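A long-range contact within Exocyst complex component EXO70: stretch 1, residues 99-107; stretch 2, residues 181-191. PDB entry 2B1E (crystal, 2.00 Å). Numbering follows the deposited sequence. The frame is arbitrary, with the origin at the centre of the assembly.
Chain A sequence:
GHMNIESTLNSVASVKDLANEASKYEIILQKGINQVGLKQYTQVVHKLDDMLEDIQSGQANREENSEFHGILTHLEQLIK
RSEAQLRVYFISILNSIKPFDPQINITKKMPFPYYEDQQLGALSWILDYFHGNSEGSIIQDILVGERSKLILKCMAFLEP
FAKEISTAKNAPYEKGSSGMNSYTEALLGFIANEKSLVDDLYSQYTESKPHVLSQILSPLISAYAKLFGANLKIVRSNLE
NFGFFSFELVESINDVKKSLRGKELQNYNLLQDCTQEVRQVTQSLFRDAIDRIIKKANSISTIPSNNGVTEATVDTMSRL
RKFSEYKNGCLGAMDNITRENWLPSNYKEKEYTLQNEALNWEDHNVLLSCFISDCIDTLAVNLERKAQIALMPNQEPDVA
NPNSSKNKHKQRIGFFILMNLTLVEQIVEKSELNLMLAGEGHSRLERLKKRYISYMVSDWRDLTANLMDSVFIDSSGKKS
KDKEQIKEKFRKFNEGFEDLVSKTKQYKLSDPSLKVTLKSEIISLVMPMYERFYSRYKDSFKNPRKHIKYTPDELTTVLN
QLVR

Stretch 1 99-107: PFDPQINIT
Stretch 2 (181-191) NSYTEALLGFI

Two helices of one chain, at least 76 residues apart in sequence where they touch, cross almost at right angles: their N-to-C directions differ by 89° and their axes approach to 9.9 Å. Stretch 2 (181-191) is helical throughout, with phi/psi near -64/-43 and backbone bonds such as Ala186 N to Ser182 O (2.7 Å) and Phe190 N to Ala186 O (3.0 Å). Stretch 1 enters extended, Pro99 at -55/145, Phe100 at -150/158 and Asp101 at -82/112, then turns into a helix that runs on past Thr107. Asp101 is the N-cap: with chi1 t, Asp101 OD1 accepts a weak bond from Gln103 N (2.7 Å, 121°), though the position of OD1 is less certain, while Ile106 N bonds to Pro102 O (2.9 Å) in the first turn.

The register is set by Pro102 CA over Ala186 CA (6.1 Å) and Gln103 CA over Ser182 CA (6.9 Å). Pro102, its ring C-gamma exo, points toward the partner helix and lays Pro102 CB 3.8 Å from Ala186 CB, an apolar methyl-to-ring contact. Pro102 CG also meets the edge of the Phe190 ring, 4.0 Å from Phe190 CE2.

Phe190 leaves its helix sideways, but chi1 m (-80°) and chi2 -60° carry its ring end to stretch 1. Phe100 likewise starts sideways; chi1 p (67°) and chi2 79° bring Phe100 CZ to 3.9 Å from Phe190 CZ. The rings meet tip to tip at an oblique angle, an apolar contact just before the helix of stretch 1 begins.

One turn beyond Pro102, Ile106 points toward stretch 2 in the extended m,t rotamer (-67°, 177°). Ile106 CD1 reaches the Ser182-Ala186 turn, 4.0 Å from Ser182 O and 4.4 Å from Ala186 CB. Ile106 CG2 lies 3.2 Å from Glu185 OE2; Glu185, stretched out t,t with chi3 -43°, brings its carboxylate alongside this aliphatic branch without bonding to it. Ile106 has the largest area covered by the other stretch, 75 Å² of the 331 Å² buried on both sides.

The single hydrogen bond across the contact runs from Gln103 NE2 to Ser182 OG (2.7 Å, 152°). Gln103 leaves its helix sideways, and chi1 t, chi2 p (53°) and chi3 -100° bring its amide within reach of the Ser182 hydroxyl; Ser182, chi1 m, points toward stretch 1 and offers OG as acceptor. Thr107, also m, turns back on its own helix, Thr107 OG1 donating to Gln103 O (2.9 Å).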

# COMPACT_ATOMS: atom_id res chain seq x y z
N PRO A 99 -21.64 25.36 -12.75
CA PRO A 99 -20.46 24.50 -12.63
C PRO A 99 -19.34 25.30 -11.98
O PRO A 99 -19.20 26.50 -12.19
CB PRO A 99 -20.15 24.15 -14.08
CG PRO A 99 -21.51 24.15 -14.73
CD PRO A 99 -22.13 25.39 -14.14
N PHE A 100 -18.53 24.63 -11.17
CA PHE A 100 -17.44 25.31 -10.49
C PHE A 100 -16.29 24.35 -10.27
O PHE A 100 -16.48 23.14 -10.27
CB PHE A 100 -17.93 25.85 -9.15
CG PHE A 100 -18.28 24.78 -8.15
CD1 PHE A 100 -17.27 24.13 -7.43
CD2 PHE A 100 -19.59 24.40 -7.96
CE1 PHE A 100 -17.58 23.12 -6.54
CE2 PHE A 100 -19.91 23.38 -7.06
CZ PHE A 100 -18.91 22.74 -6.35
N ASP A 101 -15.10 24.90 -10.09
CA ASP A 101 -13.92 24.08 -9.85
C ASP A 101 -13.91 23.73 -8.37
O ASP A 101 -13.72 24.59 -7.52
CB ASP A 101 -12.65 24.85 -10.22
CG ASP A 101 -11.40 24.01 -10.08
OD1 ASP A 101 -11.25 23.35 -9.03
OD2 ASP A 101 -10.56 24.01 -11.00
N PRO A 102 -14.11 22.44 -8.05
CA PRO A 102 -14.14 21.95 -6.66
C PRO A 102 -12.83 22.22 -5.90
O PRO A 102 -12.85 22.48 -4.70
CB PRO A 102 -14.39 20.45 -6.82
CG PRO A 102 -15.08 20.35 -8.16
CD PRO A 102 -14.29 21.33 -8.99
N GLN A 103 -11.72 22.15 -6.62
CA GLN A 103 -10.40 22.37 -6.03
C GLN A 103 -10.32 23.67 -5.23
O GLN A 103 -9.57 23.75 -4.26
CB GLN A 103 -9.33 22.39 -7.12
CG GLN A 103 -7.91 22.47 -6.59
CD GLN A 103 -7.61 21.39 -5.57
OE1 GLN A 103 -7.64 21.64 -4.36
NE2 GLN A 103 -7.34 20.19 -6.04
N ILE A 104 -11.09 24.67 -5.63
CA ILE A 104 -11.11 25.94 -4.92
C ILE A 104 -11.75 25.74 -3.55
O ILE A 104 -11.17 26.09 -2.52
CB ILE A 104 -11.90 27.02 -5.70
CG1 ILE A 104 -11.15 27.38 -6.99
CG2 ILE A 104 -12.14 28.25 -4.82
CD1 ILE A 104 -11.92 28.28 -7.92
N ASN A 105 -12.95 25.17 -3.55
CA ASN A 105 -13.67 24.91 -2.30
C ASN A 105 -12.80 24.08 -1.36
O ASN A 105 -12.69 24.38 -0.17
CB ASN A 105 -14.97 24.16 -2.60
CG ASN A 105 -15.94 24.99 -3.40
OD1 ASN A 105 -16.80 25.68 -2.84
ND2 ASN A 105 -15.80 24.96 -4.72
N ILE A 106 -12.17 23.04 -1.91
CA ILE A 106 -11.30 22.18 -1.11
C ILE A 106 -10.18 22.99 -0.47
O ILE A 106 -9.99 22.96 0.74
CB ILE A 106 -10.68 21.06 -1.98
CG1 ILE A 106 -11.77 20.10 -2.45
CG2 ILE A 106 -9.61 20.32 -1.19
CD1 ILE A 106 -11.27 19.01 -3.36
N THR A 107 -9.43 23.70 -1.30
CA THR A 107 -8.32 24.51 -0.81
C THR A 107 -8.78 25.53 0.22
O THR A 107 -8.12 25.73 1.24
CB THR A 107 -7.62 25.25 -1.97
OG1 THR A 107 -7.08 24.29 -2.89
CG2 THR A 107 -6.49 26.13 -1.45
N ASN A 181 -5.95 12.41 -5.84
CA ASN A 181 -6.36 12.69 -4.46
C ASN A 181 -7.49 13.71 -4.39
O ASN A 181 -8.51 13.48 -3.74
CB ASN A 181 -5.16 13.19 -3.65
CG ASN A 181 -4.02 12.18 -3.61
OD1 ASN A 181 -4.22 11.02 -3.23
ND2 ASN A 181 -2.83 12.62 -4.01
N SER A 182 -7.30 14.85 -5.06
CA SER A 182 -8.33 15.89 -5.07
C SER A 182 -9.57 15.37 -5.78
O SER A 182 -10.69 15.49 -5.27
CB SER A 182 -7.82 17.14 -5.79
OG SER A 182 -6.76 17.73 -5.07
N TYR A 183 -9.38 14.79 -6.96
CA TYR A 183 -10.48 14.25 -7.75
C TYR A 183 -11.33 13.36 -6.86
O TYR A 183 -12.57 13.41 -6.92
CB TYR A 183 -9.94 13.42 -8.92
CG TYR A 183 -11.01 12.96 -9.89
CD1 TYR A 183 -11.33 13.71 -11.02
CD2 TYR A 183 -11.72 11.78 -9.66
CE1 TYR A 183 -12.33 13.30 -11.90
CE2 TYR A 183 -12.72 11.35 -10.54
CZ TYR A 183 -13.02 12.11 -11.65
OH TYR A 183 -13.99 11.68 -12.53
N THR A 184 -10.67 12.56 -6.03
CA THR A 184 -11.36 11.66 -5.11
C THR A 184 -12.11 12.44 -4.04
O THR A 184 -13.29 12.16 -3.77
CB THR A 184 -10.38 10.70 -4.41
OG1 THR A 184 -9.85 9.77 -5.37
CG2 THR A 184 -11.09 9.93 -3.31
N GLU A 185 -11.44 13.41 -3.43
CA GLU A 185 -12.06 14.21 -2.38
C GLU A 185 -13.28 14.94 -2.92
O GLU A 185 -14.30 15.03 -2.25
CB GLU A 185 -11.05 15.22 -1.82
CG GLU A 185 -11.50 15.85 -0.52
CD GLU A 185 -10.60 17.00 -0.08
OE1 GLU A 185 -9.36 16.86 -0.17
OE2 GLU A 185 -11.14 18.04 0.36
N ALA A 186 -13.17 15.45 -4.15
CA ALA A 186 -14.27 16.17 -4.77
C ALA A 186 -15.45 15.22 -4.95
O ALA A 186 -16.58 15.53 -4.59
CB ALA A 186 -13.84 16.74 -6.12
N LEU A 187 -15.16 14.05 -5.52
CA LEU A 187 -16.16 13.03 -5.75
C LEU A 187 -16.88 12.61 -4.47
O LEU A 187 -18.09 12.34 -4.48
CB LEU A 187 -15.51 11.81 -6.40
CG LEU A 187 -16.45 10.62 -6.64
CD1 LEU A 187 -17.67 11.08 -7.45
CD2 LEU A 187 -15.69 9.52 -7.36
N LEU A 188 -16.15 12.56 -3.36
CA LEU A 188 -16.74 12.17 -2.09
C LEU A 188 -17.73 13.22 -1.61
O LEU A 188 -18.77 12.89 -1.03
CB LEU A 188 -15.63 11.94 -1.06
CG LEU A 188 -14.70 10.77 -1.41
CD1 LEU A 188 -13.51 10.73 -0.47
CD2 LEU A 188 -15.48 9.48 -1.36
N GLY A 189 -17.41 14.49 -1.85
CA GLY A 189 -18.30 15.57 -1.46
C GLY A 189 -19.57 15.55 -2.30
O GLY A 189 -20.66 15.78 -1.79
N PHE A 190 -19.43 15.28 -3.60
CA PHE A 190 -20.60 15.21 -4.46
C PHE A 190 -21.49 14.01 -4.13
O PHE A 190 -22.71 14.11 -4.18
CB PHE A 190 -20.18 15.17 -5.94
CG PHE A 190 -19.83 16.52 -6.50
CD1 PHE A 190 -20.77 17.55 -6.51
CD2 PHE A 190 -18.55 16.77 -7.01
CE1 PHE A 190 -20.45 18.80 -7.02
CE2 PHE A 190 -18.22 18.03 -7.52
CZ PHE A 190 -19.17 19.05 -7.53
N ILE A 191 -20.87 12.88 -3.79
CA ILE A 191 -21.65 11.69 -3.45
C ILE A 191 -22.45 11.98 -2.19
O ILE A 191 -23.64 11.68 -2.11
CB ILE A 191 -20.72 10.47 -3.20
CG1 ILE A 191 -20.22 9.92 -4.55
CG2 ILE A 191 -21.47 9.39 -2.40
CD1 ILE A 191 -19.09 8.90 -4.42